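Local coordinates for protein putative phosphohistidine phosphatase SixA (Agrobacterium tumefaciens, PDB 2RFL) that is a putative phosphohistidine phosphatase of the SixA type that probably removes phosphoryl groups from phosphorylated histidines, at residues R15-A20 with R67-A72; E42-L47 with P141-A146; A121-M126 with D130-A135. All coordinates share one frame; numbering follows the deposited sequence.

Contact 1 of 3, residues R15-A20 with R67-A72; sequences RHAKAA and RQTTQA
Thr69, on the helix 64-77, reaches across to His16 and Ala17 where the chain leaves the strand 10-15. Arg15 and His16 are the Arg-His pair that opens the RHG signature of the histidine phosphatase superfamily, with Ala17 here in the glycine position; in relatives this histidine accepts the phosphoryl group, and His16 probably does so too. Thr69 carries the contact on each of its side-chain atoms. Its CB stays 4.0 Å from Ala17 N and only points the two branches at the loop. Beyond it, OG1 lies beside the backbone N of Thr69 (chi1 -53°), which places it where Ala17 N can donate to it over 3.0 Å in a nearly straight bond of 166°. The same oxygen is hydrogen-bonded to Arg65 O, one turn back along its own helix. A carbonyl can only accept, so the hydroxyl takes one bond and gives the other, a double role that suits threonine to a buried site. OG1 also packs against His16 CA at 3.4 Å and His16 CB at 3.5 Å. The methyl branch, Thr69 CG2, lies alongside the same backbone, 3.8 Å from Ala17 N and little farther from His16 CA. Ala17 brings little bulk, and its CB sits 3.9 Å from Thr69 OG1. The imidazole of His16 leads away from the helix, with His115 meeting its ring at a steep tilt. Its ND1 donates to Ala17 O at 2.6 Å, with that oxygen 17° out of the imidazole plane.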
ATOM      1  N   ARG A  15       1.610   2.872  -1.466  1.00 32.01           N
ATOM      2  CA  ARG A  15       2.028   3.148  -2.814  1.00 32.47           C
ATOM      3  C   ARG A  15       3.515   2.842  -2.888  1.00 33.22           C
ATOM      4  O   ARG A  15       4.237   3.056  -1.921  1.00 31.91           O
ATOM      5  CB  ARG A  15       1.708   4.569  -3.231  1.00 32.51           C
ATOM      6  CG  ARG A  15       2.018   4.805  -4.714  1.00 32.65           C
ATOM      7  CD  ARG A  15       1.410   6.056  -5.287  1.00 28.81           C
ATOM      8  NE  ARG A  15       1.999   6.303  -6.582  1.00 24.97           N
ATOM      9  CZ  ARG A  15       2.237   7.518  -7.067  1.00 27.56           C
ATOM     10  NH1 ARG A  15       1.870   8.597  -6.379  1.00 27.33           N
ATOM     11  NH2 ARG A  15       2.827   7.661  -8.249  1.00 23.94           N
ATOM     12  N   HIS A  16       3.945   2.299  -4.028  1.00 34.36           N
ATOM     13  CA  HIS A  16       5.324   1.946  -4.258  1.00 35.96           C
ATOM     14  C   HIS A  16       6.152   3.233  -4.139  1.00 37.94           C
ATOM     15  O   HIS A  16       5.626   4.343  -4.313  1.00 37.18           O
ATOM     16  CB  HIS A  16       5.509   1.277  -5.636  1.00 35.62           C
ATOM     17  CG  HIS A  16       5.263   2.202  -6.790  1.00 36.69           C
ATOM     18  ND1 HIS A  16       6.193   3.132  -7.215  1.00 36.08           N
ATOM     19  CD2 HIS A  16       4.170   2.383  -7.568  1.00 36.50           C
ATOM     20  CE1 HIS A  16       5.686   3.835  -8.211  1.00 34.02           C
ATOM     21  NE2 HIS A  16       4.468   3.393  -8.453  1.00 33.84           N
ATOM     22  N   ALA A  17       7.429   3.066  -3.801  1.00 39.84           N
ATOM     23  CA  ALA A  17       8.356   4.170  -3.660  1.00 41.70           C
ATOM     24  C   ALA A  17       8.658   4.786  -5.028  1.00 43.29           C
ATOM     25  O   ALA A  17       8.222   4.235  -6.065  1.00 42.42           O
ATOM     26  CB  ALA A  17       9.633   3.684  -2.963  1.00 41.37           C
ATOM     27  N   LYS A  18       9.382   5.920  -5.020  1.00 45.12           N
ATOM     28  CA  LYS A  18       9.755   6.656  -6.243  1.00 46.95           C
ATOM     29  C   LYS A  18      10.582   5.808  -7.202  1.00 48.27           C
ATOM     30  O   LYS A  18      11.617   5.233  -6.827  1.00 48.10           O
ATOM     31  CB  LYS A  18      10.474   7.985  -5.921  1.00 47.22           C
ATOM     32  CG  LYS A  18      10.776   8.882  -7.158  1.00 47.87           C
ATOM     33  CD  LYS A  18      11.350  10.254  -6.824  1.00 45.27           C
ATOM     34  CE  LYS A  18      10.262  11.304  -6.557  1.00 48.31           C
ATOM     35  NZ  LYS A  18       9.075  11.311  -7.502  1.00 47.65           N
ATOM     36  N   ALA A  19      10.093   5.738  -8.435  1.00 49.88           N
ATOM     37  CA  ALA A  19      10.700   4.966  -9.497  1.00 52.56           C
ATOM     38  C   ALA A  19      11.453   5.873 -10.434  1.00 55.21           C
ATOM     39  O   ALA A  19      11.174   7.060 -10.507  1.00 55.28           O
ATOM     40  CB  ALA A  19       9.652   4.195 -10.255  1.00 51.73           C
ATOM     41  N   ALA A  20      12.412   5.298 -11.143  1.00 59.17           N
ATOM     42  CA  ALA A  20      13.173   6.008 -12.154  1.00 64.15           C
ATOM     43  C   ALA A  20      12.541   5.769 -13.519  1.00 67.31           C
ATOM     44  O   ALA A  20      11.625   4.948 -13.656  1.00 67.24           O
ATOM     45  CB  ALA A  20      14.641   5.548 -12.134  1.00 64.81           C
ATOM     46  N   ARG A  67       8.010  -4.761  -6.044  1.00 31.65           N
ATOM     47  CA  ARG A  67       8.795  -5.811  -5.481  1.00 31.74           C
ATOM     48  C   ARG A  67       9.870  -5.278  -4.496  1.00 32.19           C
ATOM     49  O   ARG A  67       9.912  -5.690  -3.349  1.00 30.08           O
ATOM     50  CB  ARG A  67       9.378  -6.620  -6.634  1.00 31.34           C
ATOM     51  CG  ARG A  67       8.363  -7.570  -7.206  1.00 28.99           C
ATOM     52  CD  ARG A  67       9.074  -8.550  -8.114  1.00 30.11           C
ATOM     53  NE  ARG A  67       8.244  -9.669  -8.540  1.00 28.91           N
ATOM     54  CZ  ARG A  67       8.078 -10.813  -7.859  1.00 31.54           C
ATOM     55  NH1 ARG A  67       8.661 -11.002  -6.692  1.00 32.37           N
ATOM     56  NH2 ARG A  67       7.318 -11.785  -8.346  1.00 28.45           N
ATOM     57  N   GLN A  68      10.675  -4.315  -4.965  1.00 33.00           N
ATOM     58  CA  GLN A  68      11.723  -3.667  -4.180  1.00 33.36           C
ATOM     59  C   GLN A  68      11.057  -2.890  -3.033  1.00 33.60           C
ATOM     60  O   GLN A  68      11.500  -3.025  -1.875  1.00 32.83           O
ATOM     61  CB  GLN A  68      12.625  -2.750  -5.019  1.00 32.09           C
ATOM     62  CG  GLN A  68      13.428  -3.395  -6.153  1.00 31.68           C
ATOM     63  CD  GLN A  68      13.810  -2.376  -7.291  1.00 30.78           C
ATOM     64  OE1 GLN A  68      13.220  -1.298  -7.464  1.00 28.01           O
ATOM     65  NE2 GLN A  68      14.735  -2.768  -8.088  1.00 30.03           N
ATOM     66  N   THR A  69       9.982  -2.139  -3.325  1.00 32.56           N
ATOM     67  CA  THR A  69       9.260  -1.484  -2.227  1.00 32.75           C
ATOM     68  C   THR A  69       9.013  -2.516  -1.096  1.00 33.44           C
ATOM     69  O   THR A  69       9.440  -2.275   0.034  1.00 32.83           O
ATOM     70  CB  THR A  69       7.934  -0.737  -2.665  1.00 32.50           C
ATOM     71  OG1 THR A  69       8.204   0.176  -3.749  1.00 32.65           O
ATOM     72  CG2 THR A  69       7.351   0.077  -1.511  1.00 30.00           C
ATOM     73  N   THR A  70       8.397  -3.667  -1.430  1.00 34.37           N
ATOM     74  CA  THR A  70       8.044  -4.766  -0.477  1.00 36.12           C
ATOM     75  C   THR A  70       9.260  -5.325   0.293  1.00 37.74           C
ATOM     76  O   THR A  70       9.191  -5.465   1.507  1.00 37.26           O
ATOM     77  CB  THR A  70       7.182  -5.926  -1.155  1.00 35.77           C
ATOM     78  OG1 THR A  70       5.817  -5.498  -1.333  1.00 36.70           O
ATOM     79  CG2 THR A  70       7.185  -7.208  -0.344  1.00 31.91           C
ATOM     80  N   GLN A  71      10.361  -5.604  -0.424  1.00 39.07           N
ATOM     81  CA  GLN A  71      11.639  -5.941   0.164  1.00 40.53           C
ATOM     82  C   GLN A  71      12.115  -4.979   1.272  1.00 40.79           C
ATOM     83  O   GLN A  71      12.804  -5.369   2.205  1.00 39.54           O
ATOM     84  CB  GLN A  71      12.701  -6.117  -0.933  1.00 41.46           C
ATOM     85  CG  GLN A  71      12.417  -7.282  -1.907  1.00 44.17           C
ATOM     86  CD  GLN A  71      13.344  -7.359  -3.138  1.00 47.04           C
ATOM     87  OE1 GLN A  71      14.395  -6.706  -3.198  1.00 47.15           O
ATOM     88  NE2 GLN A  71      12.936  -8.166  -4.136  1.00 45.08           N
ATOM     89  N   ALA A  72      11.765  -3.709   1.182  1.00 42.49           N
ATOM     90  CA  ALA A  72      12.095  -2.821   2.303  1.00 43.84           C
ATOM     91  C   ALA A  72      11.383  -3.259   3.592  1.00 44.04           C
ATOM     92  O   ALA A  72      12.003  -3.406   4.604  1.00 44.06           O
ATOM     93  CB  ALA A  72      11.841  -1.370   1.965  1.00 43.33           C
TER

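Contact 2 of 3, residues E42-L47 with P141-A146; sequences EIIADL and PTSGLA
Ile44, from the helix 35-51, lays its branched side chain over Ser143 and just reaches Leu145 at the start of the strand 145-149, a helix-on-sheet contact of the alpha-beta-alpha sandwich. The backbone part of the arrangement is a type II beta turn from Pro141 to Gly144, closed by Gly144 N donating to Pro141 O at 3.2 Å. Ser143 takes the third position of the turn with a positive phi of 53°, and its carbonyl and hydroxymethyl group both face the helix. Contacts between carbon and oxygen dominate: Ile44 CG2 approaches Ser143 O to 3.3 Å, Ile44 CG1 lies 3.5 Å from that same oxygen, and Ile44 CB meets Ser143 OG at 3.5 Å. Both isoleucine branches thus straddle one carbonyl oxygen, which a beta-branched residue is well shaped to do. Purely apolar packing is slighter, Ile44 CG2 standing 4.5 Å from Leu145 CB; Leu145 turns to Leu167, Tyr12 and Trp73 as well. Across this face Ser143 OG is buried without a hydrogen-bonding partner in the model, so the helix is held here by shape and van der Waals contact, at some probable cost in lost polar pairing.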
ATOM      1  N   GLU A  42      12.488   2.713   2.807  1.00 49.38           N
ATOM      2  CA  GLU A  42      13.124   2.411   4.097  1.00 49.62           C
ATOM      3  C   GLU A  42      12.629   3.303   5.262  1.00 47.81           C
ATOM      4  O   GLU A  42      12.206   2.766   6.281  1.00 46.88           O
ATOM      5  CB  GLU A  42      14.651   2.364   3.997  1.00 50.30           C
ATOM      6  CG  GLU A  42      15.279   1.596   5.134  1.00 54.00           C
ATOM      7  CD  GLU A  42      16.261   0.535   4.657  1.00 57.72           C
ATOM      8  OE1 GLU A  42      17.471   0.847   4.582  1.00 56.70           O
ATOM      9  OE2 GLU A  42      15.810  -0.599   4.346  1.00 57.64           O
ATOM     10  N   ILE A  43      12.656   4.629   5.096  1.00 45.88           N
ATOM     11  CA  ILE A  43      12.234   5.554   6.153  1.00 45.20           C
ATOM     12  C   ILE A  43      10.828   5.163   6.621  1.00 44.09           C
ATOM     13  O   ILE A  43      10.589   4.963   7.809  1.00 43.57           O
ATOM     14  CB  ILE A  43      12.295   7.071   5.703  1.00 45.87           C
ATOM     15  CG1 ILE A  43      13.720   7.641   5.701  1.00 43.60           C
ATOM     16  CG2 ILE A  43      11.453   7.968   6.623  1.00 45.50           C
ATOM     17  CD1 ILE A  43      14.807   6.764   5.073  1.00 41.87           C
ATOM     18  N   ILE A  44       9.936   4.977   5.662  1.00 42.62           N
ATOM     19  CA  ILE A  44       8.517   4.673   5.904  1.00 42.37           C
ATOM     20  C   ILE A  44       8.254   3.253   6.471  1.00 41.02           C
ATOM     21  O   ILE A  44       7.589   3.110   7.479  1.00 40.24           O
ATOM     22  CB  ILE A  44       7.660   4.973   4.621  1.00 41.36           C
ATOM     23  CG1 ILE A  44       7.824   6.441   4.154  1.00 41.85           C
ATOM     24  CG2 ILE A  44       6.165   4.521   4.792  1.00 44.81           C
ATOM     25  CD1 ILE A  44       7.338   7.519   5.101  1.00 43.67           C
ATOM     26  N   ALA A  45       8.776   2.218   5.823  1.00 41.12           N
ATOM     27  CA  ALA A  45       8.923   0.894   6.467  1.00 41.40           C
ATOM     28  C   ALA A  45       9.323   1.018   7.958  1.00 42.85           C
ATOM     29  O   ALA A  45       8.576   0.599   8.802  1.00 42.30           O
ATOM     30  CB  ALA A  45       9.875   0.026   5.698  1.00 40.32           C
ATOM     31  N   ASP A  46      10.452   1.666   8.268  1.00 45.32           N
ATOM     32  CA  ASP A  46      10.883   1.952   9.663  1.00 48.19           C
ATOM     33  C   ASP A  46       9.904   2.675  10.602  1.00 49.24           C
ATOM     34  O   ASP A  46       9.797   2.332  11.779  1.00 48.83           O
ATOM     35  CB  ASP A  46      12.212   2.707   9.672  1.00 48.74           C
ATOM     36  CG  ASP A  46      13.396   1.786   9.568  1.00 49.31           C
ATOM     37  OD1 ASP A  46      13.174   0.555   9.590  1.00 46.29           O
ATOM     38  OD2 ASP A  46      14.542   2.295   9.465  1.00 50.65           O
ATOM     39  N   LEU A  47       9.243   3.701  10.085  1.00 50.70           N
ATOM     40  CA  LEU A  47       8.193   4.379  10.811  1.00 53.11           C
ATOM     41  C   LEU A  47       7.149   3.329  11.193  1.00 54.60           C
ATOM     42  O   LEU A  47       6.636   3.355  12.299  1.00 54.89           O
ATOM     43  CB  LEU A  47       7.590   5.517   9.955  1.00 52.44           C
ATOM     44  CG  LEU A  47       7.265   6.931  10.486  1.00 51.68           C
ATOM     45  CD1 LEU A  47       7.845   7.164  11.853  1.00 56.91           C
ATOM     46  CD2 LEU A  47       7.768   8.037   9.556  1.00 46.81           C
ATOM     47  N   PRO A 141       0.750   9.913  -2.386  1.00 42.70           N
ATOM     48  CA  PRO A 141       2.165   9.952  -2.735  1.00 41.99           C
ATOM     49  C   PRO A 141       2.876   8.568  -2.742  1.00 41.36           C
ATOM     50  O   PRO A 141       2.321   7.569  -2.253  1.00 39.75           O
ATOM     51  CB  PRO A 141       2.751  10.876  -1.649  1.00 42.76           C
ATOM     52  CG  PRO A 141       1.859  10.671  -0.444  1.00 41.84           C
ATOM     53  CD  PRO A 141       0.496  10.429  -1.017  1.00 42.83           C
ATOM     54  N   THR A 142       4.088   8.533  -3.301  1.00 41.05           N
ATOM     55  CA  THR A 142       4.896   7.322  -3.342  1.00 40.78           C
ATOM     56  C   THR A 142       5.398   6.942  -1.977  1.00 39.89           C
ATOM     57  O   THR A 142       5.877   7.779  -1.236  1.00 40.76           O
ATOM     58  CB  THR A 142       6.143   7.443  -4.235  1.00 41.51           C
ATOM     59  OG1 THR A 142       6.954   8.555  -3.812  1.00 40.55           O
ATOM     60  CG2 THR A 142       5.752   7.525  -5.707  1.00 41.38           C
ATOM     61  N   SER A 143       5.340   5.658  -1.674  1.00 38.82           N
ATOM     62  CA  SER A 143       5.567   5.130  -0.299  1.00 37.97           C
ATOM     63  C   SER A 143       4.718   5.768   0.791  1.00 36.56           C
ATOM     64  O   SER A 143       5.141   5.786   1.952  1.00 34.68           O
ATOM     65  CB  SER A 143       7.031   5.119   0.117  1.00 38.14           C
ATOM     66  OG  SER A 143       7.132   4.231   1.218  1.00 39.76           O
ATOM     67  N   GLY A 144       3.524   6.264   0.396  1.00 35.62           N
ATOM     68  CA  GLY A 144       2.476   6.729   1.321  1.00 35.08           C
ATOM     69  C   GLY A 144       1.728   5.530   1.888  1.00 34.48           C
ATOM     70  O   GLY A 144       1.369   4.614   1.162  1.00 34.27           O
ATOM     71  N   LEU A 145       1.533   5.505   3.194  1.00 34.21           N
ATOM     72  CA  LEU A 145       0.839   4.387   3.860  1.00 32.81           C
ATOM     73  C   LEU A 145      -0.406   4.809   4.657  1.00 32.98           C
ATOM     74  O   LEU A 145      -0.306   5.420   5.722  1.00 32.97           O
ATOM     75  CB  LEU A 145       1.794   3.633   4.770  1.00 31.25           C
ATOM     76  CG  LEU A 145       1.282   2.579   5.748  1.00 29.64           C
ATOM     77  CD1 LEU A 145       0.999   1.267   4.985  1.00 24.71           C
ATOM     78  CD2 LEU A 145       2.297   2.373   6.916  1.00 23.88           C
ATOM     79  N   ALA A 146      -1.571   4.434   4.134  1.00 33.19           N
ATOM     80  CA  ALA A 146      -2.829   4.581   4.805  1.00 33.09           C
ATOM     81  C   ALA A 146      -3.014   3.380   5.720  1.00 34.09           C
ATOM     82  O   ALA A 146      -2.758   2.235   5.324  1.00 33.12           O
ATOM     83  CB  ALA A 146      -3.877   4.608   3.805  1.00 33.49           C
TER

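Contact 3 of 3, residues A121-M126 with D130-A135; sequences ATLEAM and DLLHAA
One methyl group of Leu132, CD2, is pressed against Leu123 and the start of Glu124, joining the consecutive helices 118-127 and 129-135 across the short link between them. The tight part lies on the Leu123 side. Leu132 CD2 comes within 3.5 Å of Leu123 CG, and it also touches Leu123 CD2 at 3.7 Å and Leu123 CB at 3.8 Å, while the two leucine side chains cross obliquely. That methyl sits as close to the backbone, 3.5 Å from Glu124 N, so it wedges into the angle between the leucine branch and the helix itself. Leu132 gets there because CG stands anti to its backbone N (chi1 -154°), which turns the branch toward the helix 118-127; leucine's forked end lets one methyl, CD2, enter while CD1 makes none of these contacts. Glu124 forms the looser side. Its CB touches the same methyl of Leu132 at 4.1 Å, but the extended chain beyond CG carries the carboxylate away from the leucine pair, a natural course for a charged residue at the partly exposed border of a buried contact. The inner face of the first helix rests on the central sheet: Leu123 packs on Leu13 of the strand 10-15, on Leu148 of the strand 145-149 and on Phe140 in the loop between the helix 129-135 and that strand.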
ATOM      1  N   ALA A 121      -7.772   5.340  -5.732  1.00 32.18           N
ATOM      2  CA  ALA A 121      -9.196   4.976  -5.866  1.00 31.98           C
ATOM      3  C   ALA A 121      -9.728   4.051  -4.760  1.00 30.71           C
ATOM      4  O   ALA A 121     -10.833   4.220  -4.268  1.00 30.90           O
ATOM      5  CB  ALA A 121      -9.471   4.398  -7.218  1.00 32.46           C
ATOM      6  N   THR A 122      -8.912   3.098  -4.361  1.00 29.80           N
ATOM      7  CA  THR A 122      -9.196   2.234  -3.243  1.00 28.60           C
ATOM      8  C   THR A 122      -9.405   2.956  -1.920  1.00 29.02           C
ATOM      9  O   THR A 122     -10.343   2.646  -1.176  1.00 28.19           O
ATOM     10  CB  THR A 122      -8.084   1.197  -3.116  1.00 27.95           C
ATOM     11  OG1 THR A 122      -7.772   0.719  -4.438  1.00 26.14           O
ATOM     12  CG2 THR A 122      -8.538   0.055  -2.234  1.00 24.92           C
ATOM     13  N   LEU A 123      -8.539   3.909  -1.606  1.00 29.41           N
ATOM     14  CA  LEU A 123      -8.720   4.672  -0.364  1.00 29.60           C
ATOM     15  C   LEU A 123      -9.979   5.486  -0.467  1.00 31.39           C
ATOM     16  O   LEU A 123     -10.765   5.523   0.482  1.00 32.03           O
ATOM     17  CB  LEU A 123      -7.507   5.570  -0.096  1.00 29.42           C
ATOM     18  CG  LEU A 123      -7.456   6.465   1.140  1.00 27.40           C
ATOM     19  CD1 LEU A 123      -7.662   5.619   2.400  1.00 28.21           C
ATOM     20  CD2 LEU A 123      -6.134   7.252   1.198  1.00 20.13           C
ATOM     21  N   GLU A 124     -10.185   6.113  -1.632  1.00 32.83           N
ATOM     22  CA  GLU A 124     -11.363   6.926  -1.881  1.00 35.60           C
ATOM     23  C   GLU A 124     -12.623   6.078  -1.621  1.00 36.01           C
ATOM     24  O   GLU A 124     -13.505   6.489  -0.874  1.00 34.32           O
ATOM     25  CB  GLU A 124     -11.351   7.570  -3.302  1.00 36.27           C
ATOM     26  CG  GLU A 124     -12.433   8.650  -3.518  1.00 40.48           C
ATOM     27  CD  GLU A 124     -12.757   9.017  -4.995  1.00 46.99           C
ATOM     28  OE1 GLU A 124     -12.251   8.379  -5.958  1.00 46.33           O
ATOM     29  OE2 GLU A 124     -13.557   9.969  -5.182  1.00 49.37           O
ATOM     30  N   ALA A 125     -12.665   4.884  -2.220  1.00 37.00           N
ATOM     31  CA  ALA A 125     -13.780   3.924  -2.074  1.00 37.54           C
ATOM     32  C   ALA A 125     -14.163   3.676  -0.643  1.00 37.19           C
ATOM     33  O   ALA A 125     -15.329   3.473  -0.354  1.00 37.30           O
ATOM     34  CB  ALA A 125     -13.424   2.604  -2.729  1.00 37.78           C
HETATM   35  N   MSE A 126     -13.165   3.716   0.242  1.00 37.43           N
HETATM   36  CA  MSE A 126     -13.288   3.371   1.656  1.00 37.25           C
HETATM   37  C   MSE A 126     -13.597   4.563   2.585  1.00 38.02           C
HETATM   38  O   MSE A 126     -14.329   4.404   3.529  1.00 37.48           O
HETATM   39  CB  MSE A 126     -12.026   2.650   2.143  1.00 36.24           C
HETATM   40  CG  MSE A 126     -11.589   1.405   1.383  1.00 36.32           C
HETATM   41 SE   MSE A 126      -9.746   0.768   1.911  0.84 43.52          SE
HETATM   42  CE  MSE A 126      -9.715  -0.756   0.740  1.00 45.44           C
ATOM     43  N   ASP A 130     -14.365  13.489   0.134  1.00 50.91           N
ATOM     44  CA  ASP A 130     -14.202  14.619   1.056  1.00 51.00           C
ATOM     45  C   ASP A 130     -13.063  14.429   2.052  1.00 50.58           C
ATOM     46  O   ASP A 130     -12.289  15.360   2.310  1.00 49.47           O
ATOM     47  CB  ASP A 130     -15.498  14.925   1.808  1.00 50.81           C
ATOM     48  CG  ASP A 130     -16.623  15.341   0.889  1.00 49.75           C
ATOM     49  OD1 ASP A 130     -16.388  16.214   0.043  1.00 48.55           O
ATOM     50  OD2 ASP A 130     -17.738  14.792   1.011  1.00 46.26           O
ATOM     51  N   LEU A 131     -12.983  13.229   2.618  1.00 50.19           N
ATOM     52  CA  LEU A 131     -11.925  12.918   3.568  1.00 50.35           C
ATOM     53  C   LEU A 131     -10.592  12.686   2.914  1.00 50.16           C
ATOM     54  O   LEU A 131      -9.584  13.216   3.375  1.00 49.68           O
ATOM     55  CB  LEU A 131     -12.312  11.780   4.493  1.00 49.74           C
ATOM     56  CG  LEU A 131     -12.989  12.503   5.626  1.00 50.36           C
ATOM     57  CD1 LEU A 131     -13.597  11.498   6.563  1.00 47.69           C
ATOM     58  CD2 LEU A 131     -11.893  13.421   6.279  1.00 51.78           C
ATOM     59  N   LEU A 132     -10.598  11.920   1.829  1.00 50.31           N
ATOM     60  CA  LEU A 132      -9.455  11.856   0.943  1.00 51.26           C
ATOM     61  C   LEU A 132      -8.837  13.243   0.739  1.00 53.04           C
ATOM     62  O   LEU A 132      -7.678  13.433   1.079  1.00 51.86           O
ATOM     63  CB  LEU A 132      -9.834  11.239  -0.413  1.00 51.16           C
ATOM     64  CG  LEU A 132      -8.789  10.522  -1.295  1.00 46.64           C
ATOM     65  CD1 LEU A 132      -7.464  11.274  -1.415  1.00 39.34           C
ATOM     66  CD2 LEU A 132      -8.587   9.139  -0.779  1.00 41.43           C
ATOM     67  N   HIS A 133      -9.615  14.190   0.200  1.00 55.60           N
ATOM     68  CA  HIS A 133      -9.191  15.594   0.026  1.00 58.80           C
ATOM     69  C   HIS A 133      -8.559  16.258   1.269  1.00 59.35           C
ATOM     70  O   HIS A 133      -7.460  16.805   1.183  1.00 59.47           O
ATOM     71  CB  HIS A 133     -10.357  16.445  -0.479  1.00 60.12           C
ATOM     72  CG  HIS A 133     -10.149  17.025  -1.846  1.00 64.18           C
ATOM     73  ND1 HIS A 133     -10.034  16.251  -2.982  1.00 67.47           N
ATOM     74  CD2 HIS A 133     -10.069  18.313  -2.264  1.00 68.01           C
ATOM     75  CE1 HIS A 133      -9.870  17.037  -4.034  1.00 69.03           C
ATOM     76  NE2 HIS A 133      -9.894  18.292  -3.626  1.00 68.72           N
ATOM     77  N   ALA A 134      -9.258  16.200   2.408  1.00 59.89           N
ATOM     78  CA  ALA A 134      -8.797  16.753   3.689  1.00 60.14           C
ATOM     79  C   ALA A 134      -7.496  16.127   4.190  1.00 60.05           C
ATOM     80  O   ALA A 134      -6.733  16.754   4.923  1.00 60.20           O
ATOM     81  CB  ALA A 134      -9.870  16.606   4.735  1.00 59.85           C
ATOM     82  N   ALA A 135      -7.251  14.880   3.799  1.00 59.96           N
ATOM     83  CA  ALA A 135      -6.078  14.157   4.247  1.00 59.15           C
ATOM     84  C   ALA A 135      -4.938  14.395   3.268  1.00 58.95           C
ATOM     85  O   ALA A 135      -3.786  14.624   3.656  1.00 58.94           O
ATOM     86  CB  ALA A 135      -6.388  12.682   4.375  1.00 59.06           C
TER

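From the N terminus, the strand 10-15 runs into the loop 15-20, which contact 1 joins to the helix 64-77, closing a loop that contains the helix 35-51. That helix starts contact 2, whose second half arrives only at 141-146, so contacts 1 and 2 cross along the chain. They also touch in space, His16 O lying 3.0 Å from Ser143 N, a probable hydrogen bond. Contact 3 falls wholly within the long loop spanned by contact 2 and pairs two consecutive helices; it meets contact 2 where Leu123 CD1 packs on Ala146 CB. Contacts 1 and 3 lie on opposite sides of the chain's centre, their centres about 22 Å apart.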